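Local coordinates for Serine/threonine-protein kinase Tel1 (Chaetomium thermophilum, PDB 6SKY), which probably phosphorylates serine or threonine followed by glutamine in its protein substrates, using ATP, to switch on checkpoint signalling when DNA is damaged, at residues A[1466-1470]-A[1522-1527]; A[1871-1875]-A[1890-1894]; A[2523-2528]-A[2539-2543]. All blocks are in the same frame, centred on the assembly; numbering follows the deposited sequence.

Contact 1. Residues A[1466-1470]-A[1522-1527]; sequences LKRTP and YDSPEF
P1470 meets segment 1522-1527 with its ring carbons. CB lies 3.5 Å from CE1 of F1527, and on the other flank of the pyrrolidine CD rests 3.6 Å from CB of E1526, whose side chain crosses the proline at about a right angle. A proline suits this place twice over: it is the first residue of helix 1470-1487, where its missing N-H costs nothing, and its compact apolar ring can sit against an aromatic without any polar group to satisfy. CB of P1470 also borders the edge of the Y1522 ring near the hydroxyl. That hydroxyl donates a hydrogen bond to the backbone O of L1466, with OH and O 2.7 Å apart; the C=O...OH angle is 134° and the donor is tilted 19° from the carbonyl plane. The reach comes from the first torsion of Y1522, which sets CG opposite the backbone N (chi1 179°) and carries the ring across to the bend at the end of helix 1463-1466. Both segments are interhelical loops of an alpha solenoid, one leading into helix 1470-1487 and the other joining helix 1502-1521 to helix 1530-1543, and F1536 of the last helix meets the rings of both Y1522 and F1527. K1467 contributes the aliphatic part of its side chain: CG passes 4.1 Å from CE1 of Y1522, the two side chains running in opposite directions, while the extended remainder takes the ammonium away from the contact, as suits a lysine at a partly exposed position. The exposed E1526 bends at chi2 and brings its CG beside the backbone O of R1468. Its carboxylate OE1 remains 6.8 Å from NE of R1468, so the opposite charges do not pair here.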
ATOM      1  N   LEU A1466     -30.109  70.859   0.692  1.00 74.57           N
ATOM      2  CA  LEU A1466     -28.918  70.059   0.957  1.00 74.57           C
ATOM      3  C   LEU A1466     -29.056  69.189   2.197  1.00 74.57           C
ATOM      4  O   LEU A1466     -28.290  68.235   2.356  1.00 74.57           O
ATOM      5  CB  LEU A1466     -27.702  70.966   1.100  1.00 74.57           C
ATOM      6  CG  LEU A1466     -27.281  71.646  -0.194  1.00 74.57           C
ATOM      7  CD1 LEU A1466     -26.039  72.475   0.025  1.00 74.57           C
ATOM      8  CD2 LEU A1466     -27.044  70.605  -1.259  1.00 74.57           C
ATOM      9  N   LYS A1467     -30.002  69.493   3.078  1.00 80.51           N
ATOM     10  CA  LYS A1467     -30.254  68.645   4.231  1.00 80.51           C
ATOM     11  C   LYS A1467     -31.155  67.463   3.905  1.00 80.51           C
ATOM     12  O   LYS A1467     -31.286  66.558   4.734  1.00 80.51           O
ATOM     13  CB  LYS A1467     -30.859  69.478   5.359  1.00 80.51           C
ATOM     14  CG  LYS A1467     -29.972  70.628   5.772  1.00 80.51           C
ATOM     15  CD  LYS A1467     -30.754  71.723   6.465  1.00 80.51           C
ATOM     16  CE  LYS A1467     -29.898  72.969   6.630  1.00 80.51           C
ATOM     17  NZ  LYS A1467     -30.685  74.141   7.092  1.00 80.51           N
ATOM     18  N   ARG A1468     -31.775  67.448   2.730  1.00 81.43           N
ATOM     19  CA  ARG A1468     -32.542  66.299   2.278  1.00 81.43           C
ATOM     20  C   ARG A1468     -31.735  65.372   1.386  1.00 81.43           C
ATOM     21  O   ARG A1468     -32.220  64.293   1.038  1.00 81.43           O
ATOM     22  CB  ARG A1468     -33.792  66.751   1.520  1.00 81.43           C
ATOM     23  CG  ARG A1468     -34.638  67.766   2.249  1.00 81.43           C
ATOM     24  CD  ARG A1468     -35.636  68.395   1.302  1.00 81.43           C
ATOM     25  NE  ARG A1468     -36.290  69.559   1.888  1.00 81.43           N
ATOM     26  CZ  ARG A1468     -37.077  70.389   1.210  1.00 81.43           C
ATOM     27  NH1 ARG A1468     -37.634  71.426   1.820  1.00 81.43           N
ATOM     28  NH2 ARG A1468     -37.305  70.182  -0.080  1.00 81.43           N
ATOM     29  N   THR A1469     -30.524  65.769   1.004  1.00 76.06           N
ATOM     30  CA  THR A1469     -29.684  64.995   0.093  1.00 76.06           C
ATOM     31  C   THR A1469     -28.265  64.975   0.638  1.00 76.06           C
ATOM     32  O   THR A1469     -27.358  65.603   0.082  1.00 76.06           O
ATOM     33  CB  THR A1469     -29.724  65.587  -1.316  1.00 76.06           C
ATOM     34  OG1 THR A1469     -31.050  66.047  -1.598  1.00 76.06           O
ATOM     35  CG2 THR A1469     -29.348  64.538  -2.342  1.00 76.06           C
ATOM     36  N   PRO A1470     -28.035  64.258   1.739  1.00 72.95           N
ATOM     37  CA  PRO A1470     -26.679  64.195   2.291  1.00 72.95           C
ATOM     38  C   PRO A1470     -25.729  63.376   1.448  1.00 72.95           C
ATOM     39  O   PRO A1470     -24.517  63.603   1.513  1.00 72.95           O
ATOM     40  CB  PRO A1470     -26.896  63.553   3.662  1.00 72.95           C
ATOM     41  CG  PRO A1470     -28.072  62.688   3.461  1.00 72.95           C
ATOM     42  CD  PRO A1470     -28.969  63.406   2.490  1.00 72.95           C
ATOM     43  N   TYR A1522     -23.024  70.941   9.690  1.00 77.41           N
ATOM     44  CA  TYR A1522     -24.074  70.253   8.948  1.00 77.41           C
ATOM     45  C   TYR A1522     -24.635  69.093   9.756  1.00 77.41           C
ATOM     46  O   TYR A1522     -23.906  68.399  10.469  1.00 77.41           O
ATOM     47  CB  TYR A1522     -23.534  69.744   7.612  1.00 77.41           C
ATOM     48  CG  TYR A1522     -24.548  68.991   6.781  1.00 77.41           C
ATOM     49  CD1 TYR A1522     -25.378  69.656   5.897  1.00 77.41           C
ATOM     50  CD2 TYR A1522     -24.670  67.613   6.877  1.00 77.41           C
ATOM     51  CE1 TYR A1522     -26.301  68.976   5.144  1.00 77.41           C
ATOM     52  CE2 TYR A1522     -25.591  66.928   6.125  1.00 77.41           C
ATOM     53  CZ  TYR A1522     -26.401  67.615   5.259  1.00 77.41           C
ATOM     54  OH  TYR A1522     -27.323  66.936   4.506  1.00 77.41           O
ATOM     55  N   ASP A1523     -25.942  68.882   9.636  1.00 81.69           N
ATOM     56  CA  ASP A1523     -26.608  67.752  10.269  1.00 81.69           C
ATOM     57  C   ASP A1523     -27.958  67.576   9.598  1.00 81.69           C
ATOM     58  O   ASP A1523     -28.684  68.555   9.406  1.00 81.69           O
ATOM     59  CB  ASP A1523     -26.781  67.967  11.774  1.00 81.69           C
ATOM     60  CG  ASP A1523     -27.311  66.735  12.484  1.00 81.69           C
ATOM     61  OD1 ASP A1523     -27.458  65.681  11.831  1.00 81.69           O
ATOM     62  OD2 ASP A1523     -27.584  66.821  13.700  1.00 81.69           O
ATOM     63  N   SER A1524     -28.291  66.342   9.248  1.00 82.57           N
ATOM     64  CA  SER A1524     -29.472  66.092   8.446  1.00 82.57           C
ATOM     65  C   SER A1524     -30.280  64.942   9.021  1.00 82.57           C
ATOM     66  O   SER A1524     -29.715  63.988   9.563  1.00 82.57           O
ATOM     67  CB  SER A1524     -29.092  65.766   6.995  1.00 82.57           C
ATOM     68  OG  SER A1524     -30.208  65.302   6.261  1.00 82.57           O
ATOM     69  N   PRO A1525     -31.609  65.010   8.922  1.00 84.00           N
ATOM     70  CA  PRO A1525     -32.434  63.849   9.283  1.00 84.00           C
ATOM     71  C   PRO A1525     -32.400  62.747   8.247  1.00 84.00           C
ATOM     72  O   PRO A1525     -32.846  61.631   8.540  1.00 84.00           O
ATOM     73  CB  PRO A1525     -33.837  64.446   9.403  1.00 84.00           C
ATOM     74  CG  PRO A1525     -33.816  65.586   8.442  1.00 84.00           C
ATOM     75  CD  PRO A1525     -32.430  66.164   8.521  1.00 84.00           C
ATOM     76  N   GLU A1526     -31.889  63.022   7.049  1.00 84.54           N
ATOM     77  CA  GLU A1526     -31.906  62.058   5.961  1.00 84.54           C
ATOM     78  C   GLU A1526     -30.823  60.999   6.089  1.00 84.54           C
ATOM     79  O   GLU A1526     -30.788  60.076   5.269  1.00 84.54           O
ATOM     80  CB  GLU A1526     -31.756  62.784   4.625  1.00 84.54           C
ATOM     81  CG  GLU A1526     -32.677  62.283   3.537  1.00 84.54           C
ATOM     82  CD  GLU A1526     -34.093  62.794   3.692  1.00 84.54           C
ATOM     83  OE1 GLU A1526     -34.331  63.630   4.589  1.00 84.54           O
ATOM     84  OE2 GLU A1526     -34.969  62.365   2.913  1.00 84.54           O
ATOM     85  N   PHE A1527     -29.938  61.115   7.076  1.00 82.34           N
ATOM     86  CA  PHE A1527     -28.947  60.077   7.315  1.00 82.34           C
ATOM     87  C   PHE A1527     -29.643  58.763   7.627  1.00 82.34           C
ATOM     88  O   PHE A1527     -30.496  58.697   8.515  1.00 82.34           O
ATOM     89  CB  PHE A1527     -28.032  60.474   8.471  1.00 82.34           C
ATOM     90  CG  PHE A1527     -26.968  61.453   8.091  1.00 82.34           C
ATOM     91  CD1 PHE A1527     -26.354  61.379   6.860  1.00 82.34           C
ATOM     92  CD2 PHE A1527     -26.580  62.445   8.968  1.00 82.34           C
ATOM     93  CE1 PHE A1527     -25.374  62.277   6.513  1.00 82.34           C
ATOM     94  CE2 PHE A1527     -25.602  63.346   8.624  1.00 82.34           C
ATOM     95  CZ  PHE A1527     -24.999  63.262   7.395  1.00 82.34           C
TER

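Contact 2. Residues A[1871-1875]-A[1890-1894]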
ATOM      1  N   MET A1871     -24.548  25.909 -30.174  1.00 29.70           N
ATOM      2  CA  MET A1871     -23.982  25.899 -28.834  1.00 29.70           C
ATOM      3  C   MET A1871     -22.621  25.221 -28.769  1.00 29.70           C
ATOM      4  O   MET A1871     -21.855  25.495 -27.845  1.00 29.70           O
ATOM      5  CB  MET A1871     -24.961  25.245 -27.872  1.00 29.70           C
ATOM      6  CG  MET A1871     -26.109  26.145 -27.481  1.00 29.70           C
ATOM      7  SD  MET A1871     -25.533  27.630 -26.648  1.00 29.70           S
ATOM      8  CE  MET A1871     -27.030  28.593 -26.592  1.00 29.70           C
ATOM      9  N   ALA A1872     -22.284  24.375 -29.737  1.00 29.81           N
ATOM     10  CA  ALA A1872     -20.936  23.825 -29.785  1.00 29.81           C
ATOM     11  C   ALA A1872     -19.924  24.889 -30.178  1.00 29.81           C
ATOM     12  O   ALA A1872     -18.830  24.967 -29.603  1.00 29.81           O
ATOM     13  CB  ALA A1872     -20.890  22.657 -30.759  1.00 29.81           C
ATOM     14  N   SER A1873     -20.281  25.731 -31.148  1.00 30.70           N
ATOM     15  CA  SER A1873     -19.412  26.833 -31.534  1.00 30.70           C
ATOM     16  C   SER A1873     -19.254  27.830 -30.403  1.00 30.70           C
ATOM     17  O   SER A1873     -18.155  28.330 -30.158  1.00 30.70           O
ATOM     18  CB  SER A1873     -19.968  27.518 -32.774  1.00 30.70           C
ATOM     19  OG  SER A1873     -20.232  26.570 -33.782  1.00 30.70           O
ATOM     20  N   ALA A1874     -20.344  28.132 -29.699  1.00 26.43           N
ATOM     21  CA  ALA A1874     -20.274  29.045 -28.568  1.00 26.43           C
ATOM     22  C   ALA A1874     -19.437  28.466 -27.439  1.00 26.43           C
ATOM     23  O   ALA A1874     -18.701  29.199 -26.773  1.00 26.43           O
ATOM     24  CB  ALA A1874     -21.676  29.379 -28.081  1.00 26.43           C
ATOM     25  N   ALA A1875     -19.524  27.155 -27.212  1.00 25.34           N
ATOM     26  CA  ALA A1875     -18.681  26.523 -26.203  1.00 25.34           C
ATOM     27  C   ALA A1875     -17.209  26.630 -26.568  1.00 25.34           C
ATOM     28  O   ALA A1875     -16.371  26.967 -25.724  1.00 25.34           O
ATOM     29  CB  ALA A1875     -19.078  25.064 -26.035  1.00 25.34           C
ATOM     30  N   PHE A1890     -22.504  25.998 -21.928  1.00 24.52           N
ATOM     31  CA  PHE A1890     -22.818  25.899 -23.349  1.00 24.52           C
ATOM     32  C   PHE A1890     -22.671  24.474 -23.856  1.00 24.52           C
ATOM     33  O   PHE A1890     -23.451  24.032 -24.698  1.00 24.52           O
ATOM     34  CB  PHE A1890     -21.928  26.831 -24.154  1.00 24.52           C
ATOM     35  CG  PHE A1890     -22.309  28.265 -24.056  1.00 24.52           C
ATOM     36  CD1 PHE A1890     -23.615  28.633 -23.886  1.00 24.52           C
ATOM     37  CD2 PHE A1890     -21.353  29.246 -24.135  1.00 24.52           C
ATOM     38  CE1 PHE A1890     -23.957  29.951 -23.797  1.00 24.52           C
ATOM     39  CE2 PHE A1890     -21.692  30.559 -24.051  1.00 24.52           C
ATOM     40  CZ  PHE A1890     -22.992  30.912 -23.881  1.00 24.52           C
ATOM     41  N   ALA A1891     -21.675  23.742 -23.363  1.00 25.97           N
ATOM     42  CA  ALA A1891     -21.498  22.358 -23.785  1.00 25.97           C
ATOM     43  C   ALA A1891     -22.669  21.493 -23.353  1.00 25.97           C
ATOM     44  O   ALA A1891     -23.085  20.585 -24.080  1.00 25.97           O
ATOM     45  CB  ALA A1891     -20.194  21.808 -23.223  1.00 25.97           C
ATOM     46  N   GLU A1892     -23.226  21.763 -22.176  1.00 30.73           N
ATOM     47  CA  GLU A1892     -24.393  21.009 -21.739  1.00 30.73           C
ATOM     48  C   GLU A1892     -25.627  21.353 -22.561  1.00 30.73           C
ATOM     49  O   GLU A1892     -26.413  20.465 -22.907  1.00 30.73           O
ATOM     50  CB  GLU A1892     -24.640  21.254 -20.263  1.00 30.73           C
ATOM     51  CG  GLU A1892     -23.467  20.845 -19.433  1.00 30.73           C
ATOM     52  CD  GLU A1892     -23.863  20.007 -18.263  1.00 30.73           C
ATOM     53  OE1 GLU A1892     -25.080  19.830 -18.055  1.00 30.73           O
ATOM     54  OE2 GLU A1892     -22.964  19.521 -17.548  1.00 30.73           O
ATOM     55  N   LEU A1893     -25.820  22.631 -22.887  1.00 31.70           N
ATOM     56  CA  LEU A1893     -26.921  22.988 -23.778  1.00 31.70           C
ATOM     57  C   LEU A1893     -26.768  22.327 -25.146  1.00 31.70           C
ATOM     58  O   LEU A1893     -27.751  21.875 -25.741  1.00 31.70           O
ATOM     59  CB  LEU A1893     -27.014  24.501 -23.918  1.00 31.70           C
ATOM     60  CG  LEU A1893     -27.292  25.259 -22.627  1.00 31.70           C
ATOM     61  CD1 LEU A1893     -27.335  26.730 -22.889  1.00 31.70           C
ATOM     62  CD2 LEU A1893     -28.584  24.809 -22.044  1.00 31.70           C
ATOM     63  N   ALA A1894     -25.540  22.239 -25.651  1.00 35.85           N
ATOM     64  CA  ALA A1894     -25.309  21.558 -26.918  1.00 35.85           C
ATOM     65  C   ALA A1894     -25.661  20.079 -26.827  1.00 35.85           C
ATOM     66  O   ALA A1894     -26.334  19.529 -27.710  1.00 35.85           O
ATOM     67  CB  ALA A1894     -23.855  21.728 -27.338  1.00 35.85           C
TER
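M1871 bends at chi2 (-61°), which brings SD beside F1890, whose own first torsion, with CG anti to the carbonyl carbon (chi1 -75°), sends its ring past A1874 toward helix 1836-1849. SD lies 3.5 Å from CD1 of F1890, a Met-aromatic contact in which the sulfur stands oblique to the ring, 48° off its normal. A1874 uses the ring differently: its CB sits over one face, 4.2 Å from the centroid of F1890, in a CH-pi contact offset toward the rim. Helices 1871-1880 and 1884-1898 form an antiparallel helical hairpin within the FAT region, their local axes 8.0 Å apart at closest approach. Alanines suit so near a pairing, since a methyl fills the interface without forcing the backbones apart: CB of A1875 packs 3.8 Å from CB of F1890, and CB of A1894 lies 3.7 Å from CB of M1871. Replacing F1890 with an alanine would probably leave the M1871 sulfur and the A1874 methyl without their aromatic partner and open a gap toward I1843, I1846 and L1847 of helix 1836-1849, which the ring also touches. At the partly exposed side of the hairpin, CB of L1893 lies 4.0 Å from CG of M1871.

Contact 3. Residues A[2523-2528]-A[2539-2543]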
ATOM      1  N   ASP A2523     -55.630  19.254  18.137  1.00 66.62           N
ATOM      2  CA  ASP A2523     -56.925  19.795  17.734  1.00 66.62           C
ATOM      3  C   ASP A2523     -57.117  19.644  16.232  1.00 66.62           C
ATOM      4  O   ASP A2523     -56.587  20.427  15.445  1.00 66.62           O
ATOM      5  CB  ASP A2523     -57.035  21.254  18.148  1.00 66.62           C
ATOM      6  CG  ASP A2523     -58.251  21.925  17.571  1.00 66.62           C
ATOM      7  OD1 ASP A2523     -59.355  21.361  17.703  1.00 66.62           O
ATOM      8  OD2 ASP A2523     -58.109  23.020  16.992  1.00 66.62           O
ATOM      9  N   ARG A2524     -57.905  18.651  15.828  1.00 75.55           N
ATOM     10  CA  ARG A2524     -58.219  18.415  14.424  1.00 75.55           C
ATOM     11  C   ARG A2524     -59.719  18.556  14.220  1.00 75.55           C
ATOM     12  O   ARG A2524     -60.508  17.865  14.871  1.00 75.55           O
ATOM     13  CB  ARG A2524     -57.744  17.033  13.975  1.00 75.55           C
ATOM     14  CG  ARG A2524     -58.081  15.906  14.934  1.00 75.55           C
ATOM     15  CD  ARG A2524     -57.348  14.635  14.556  1.00 75.55           C
ATOM     16  NE  ARG A2524     -57.202  13.731  15.693  1.00 75.55           N
ATOM     17  CZ  ARG A2524     -56.452  12.632  15.688  1.00 75.55           C
ATOM     18  NH1 ARG A2524     -55.774  12.290  14.603  1.00 75.55           N
ATOM     19  NH2 ARG A2524     -56.382  11.872  16.770  1.00 75.55           N
ATOM     20  N   ASP A2525     -60.107  19.451  13.320  1.00 84.57           N
ATOM     21  CA  ASP A2525     -61.507  19.644  12.950  1.00 84.57           C
ATOM     22  C   ASP A2525     -61.589  19.737  11.433  1.00 84.57           C
ATOM     23  O   ASP A2525     -61.086  20.719  10.851  1.00 84.57           O
ATOM     24  CB  ASP A2525     -62.083  20.894  13.607  1.00 84.57           C
ATOM     25  CG  ASP A2525     -63.580  21.005  13.429  1.00 84.57           C
ATOM     26  OD1 ASP A2525     -64.221  19.984  13.106  1.00 84.57           O
ATOM     27  OD2 ASP A2525     -64.116  22.118  13.607  1.00 84.57           O
ATOM     28  N   PRO A2526     -62.198  18.757  10.760  1.00 86.38           N
ATOM     29  CA  PRO A2526     -62.180  18.762   9.288  1.00 86.38           C
ATOM     30  C   PRO A2526     -62.834  19.983   8.674  1.00 86.38           C
ATOM     31  O   PRO A2526     -62.448  20.392   7.574  1.00 86.38           O
ATOM     32  CB  PRO A2526     -62.939  17.477   8.928  1.00 86.38           C
ATOM     33  CG  PRO A2526     -62.838  16.618  10.139  1.00 86.38           C
ATOM     34  CD  PRO A2526     -62.846  17.554  11.305  1.00 86.38           C
ATOM     35  N   THR A2527     -63.811  20.583   9.351  1.00 84.63           N
ATOM     36  CA  THR A2527     -64.449  21.782   8.819  1.00 84.63           C
ATOM     37  C   THR A2527     -63.604  23.020   9.081  1.00 84.63           C
ATOM     38  O   THR A2527     -63.388  23.837   8.181  1.00 84.63           O
ATOM     39  CB  THR A2527     -65.840  21.952   9.428  1.00 84.63           C
ATOM     40  OG1 THR A2527     -65.730  22.026  10.854  1.00 84.63           O
ATOM     41  CG2 THR A2527     -66.728  20.780   9.052  1.00 84.63           C
ATOM     42  N   ARG A2528     -63.115  23.171  10.310  1.00 81.91           N
ATOM     43  CA  ARG A2528     -62.353  24.357  10.668  1.00 81.91           C
ATOM     44  C   ARG A2528     -60.945  24.333  10.093  1.00 81.91           C
ATOM     45  O   ARG A2528     -60.344  25.397   9.911  1.00 81.91           O
ATOM     46  CB  ARG A2528     -62.308  24.488  12.189  1.00 81.91           C
ATOM     47  CG  ARG A2528     -61.797  25.810  12.705  1.00 81.91           C
ATOM     48  CD  ARG A2528     -62.256  25.997  14.130  1.00 81.91           C
ATOM     49  NE  ARG A2528     -62.260  24.731  14.854  1.00 81.91           N
ATOM     50  CZ  ARG A2528     -62.774  24.569  16.067  1.00 81.91           C
ATOM     51  NH1 ARG A2528     -63.327  25.595  16.693  1.00 81.91           N
ATOM     52  NH2 ARG A2528     -62.737  23.382  16.651  1.00 81.91           N
ATOM     53  N   ASN A2539     -59.530  31.712  15.129  1.00 72.32           N
ATOM     54  CA  ASN A2539     -60.924  31.328  15.015  1.00 72.32           C
ATOM     55  C   ASN A2539     -61.247  30.047  15.759  1.00 72.32           C
ATOM     56  O   ASN A2539     -62.394  29.594  15.715  1.00 72.32           O
ATOM     57  CB  ASN A2539     -61.307  31.180  13.540  1.00 72.32           C
ATOM     58  CG  ASN A2539     -61.169  32.478  12.781  1.00 72.32           C
ATOM     59  OD1 ASN A2539     -60.642  33.459  13.302  1.00 72.32           O
ATOM     60  ND2 ASN A2539     -61.638  32.494  11.545  1.00 72.32           N
ATOM     61  N   SER A2540     -60.318  29.483  16.375  1.00 70.31           N
ATOM     62  CA  SER A2540     -60.561  28.396  17.301  1.00 70.31           C
ATOM     63  C   SER A2540     -60.241  28.856  18.720  1.00 70.31           C
ATOM     64  O   SER A2540     -59.425  29.761  18.914  1.00 70.31           O
ATOM     65  CB  SER A2540     -59.704  27.187  16.934  1.00 70.31           C
ATOM     66  OG  SER A2540     -60.144  26.021  17.603  1.00 70.31           O
ATOM     67  N   PRO A2541     -60.880  28.285  19.741  1.00 66.37           N
ATOM     68  CA  PRO A2541     -60.472  28.628  21.112  1.00 66.37           C
ATOM     69  C   PRO A2541     -59.052  28.193  21.406  1.00 66.37           C
ATOM     70  O   PRO A2541     -58.316  28.887  22.122  1.00 66.37           O
ATOM     71  CB  PRO A2541     -61.494  27.881  21.980  1.00 66.37           C
ATOM     72  CG  PRO A2541     -62.638  27.588  21.073  1.00 66.37           C
ATOM     73  CD  PRO A2541     -62.042  27.385  19.721  1.00 66.37           C
ATOM     74  N   VAL A2542     -58.648  27.050  20.850  1.00 60.29           N
ATOM     75  CA  VAL A2542     -57.272  26.592  20.982  1.00 60.29           C
ATOM     76  C   VAL A2542     -56.313  27.634  20.432  1.00 60.29           C
ATOM     77  O   VAL A2542     -55.276  27.921  21.037  1.00 60.29           O
ATOM     78  CB  VAL A2542     -57.098  25.235  20.280  1.00 60.29           C
ATOM     79  CG1 VAL A2542     -55.742  24.676  20.573  1.00 60.29           C
ATOM     80  CG2 VAL A2542     -58.164  24.271  20.734  1.00 60.29           C
ATOM     81  N   GLY A2543     -56.654  28.237  19.295  1.00 61.04           N
ATOM     82  CA  GLY A2543     -55.775  29.229  18.704  1.00 61.04           C
ATOM     83  C   GLY A2543     -55.589  30.456  19.575  1.00 61.04           C
ATOM     84  O   GLY A2543     -54.474  30.962  19.722  1.00 61.04           O
TER
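D2523 and V2542 approach with their CA atoms 7.5 Å apart, and R2528 and S2540 with theirs 8.0 Å apart, a spacing too wide for backbone pairing, so that side chains do most of the bridging. Segment 2523-2528 follows helix 2507-2522, runs extended through D2525 and then turns, with helical phi and psi from P2526 to R2528. After it, strand 2534-2536 forms one outer edge of the six-stranded antiparallel sheet of the N-lobe of the PI3/PI4-kinase-type catalytic domain, and the chain returns at 2539-2543 to start helix 2541-2552. S2540 occupies the N-cap position of that helix and P2541 its first turn, where a proline needs no N-H donor. D2523 has CG opposite its backbone N (chi1 171°), which lays the carboxylate alongside V2542: CG of D2523 is 3.9 Å from CG2 of V2542. The polar end of D2523 is occupied elsewhere, OD2 being hydrogen-bonded to OH of Y2529, while V2542 turns its CG2 methyl to the carboxylate. R2528, bent at chi3 (36°), spreads its guanidinium across S2540, whose OG stands 3.3 Å above the plane over the centre of the group. The NH1 of R2528 is 3.3 Å from this OG, but at an angle too poor for a hydrogen bond, so the serine meets a flat face. On its own segment R2528 forms a salt bridge with D2525, NE to OD2 3.4 Å, in which the oxygen lies well out of the guanidinium plane and charge alone does the work. An arginine suits this surface site because its long chain can span the backbone gap and its flat end can lie over a small neighbour. CD of P2541, the ring carbon on its backbone N, lies 3.7 Å from NH1 of R2528.

In the fold
The three contacts follow one another along the chain, each closing before the next opens, and none touches another. Contacts 1 and 2 have centres about 53 Å apart, as do contacts 1 and 3, while those of contacts 2 and 3 are about 56 Å apart. Contact 1 joins loops between solenoid helices and contact 2 pairs two neighbouring FAT helices. Contact 3 lies on the surface beside the edge strand of the six-stranded sheet, whose later strands carry residues of the nucleotide pocket. Each thus holds its own neighbourhood, and they do not build one shared site; E1892, in segment 1890-1894 but turned away from contact 2, forms a salt bridge with R2739 of the kinase region.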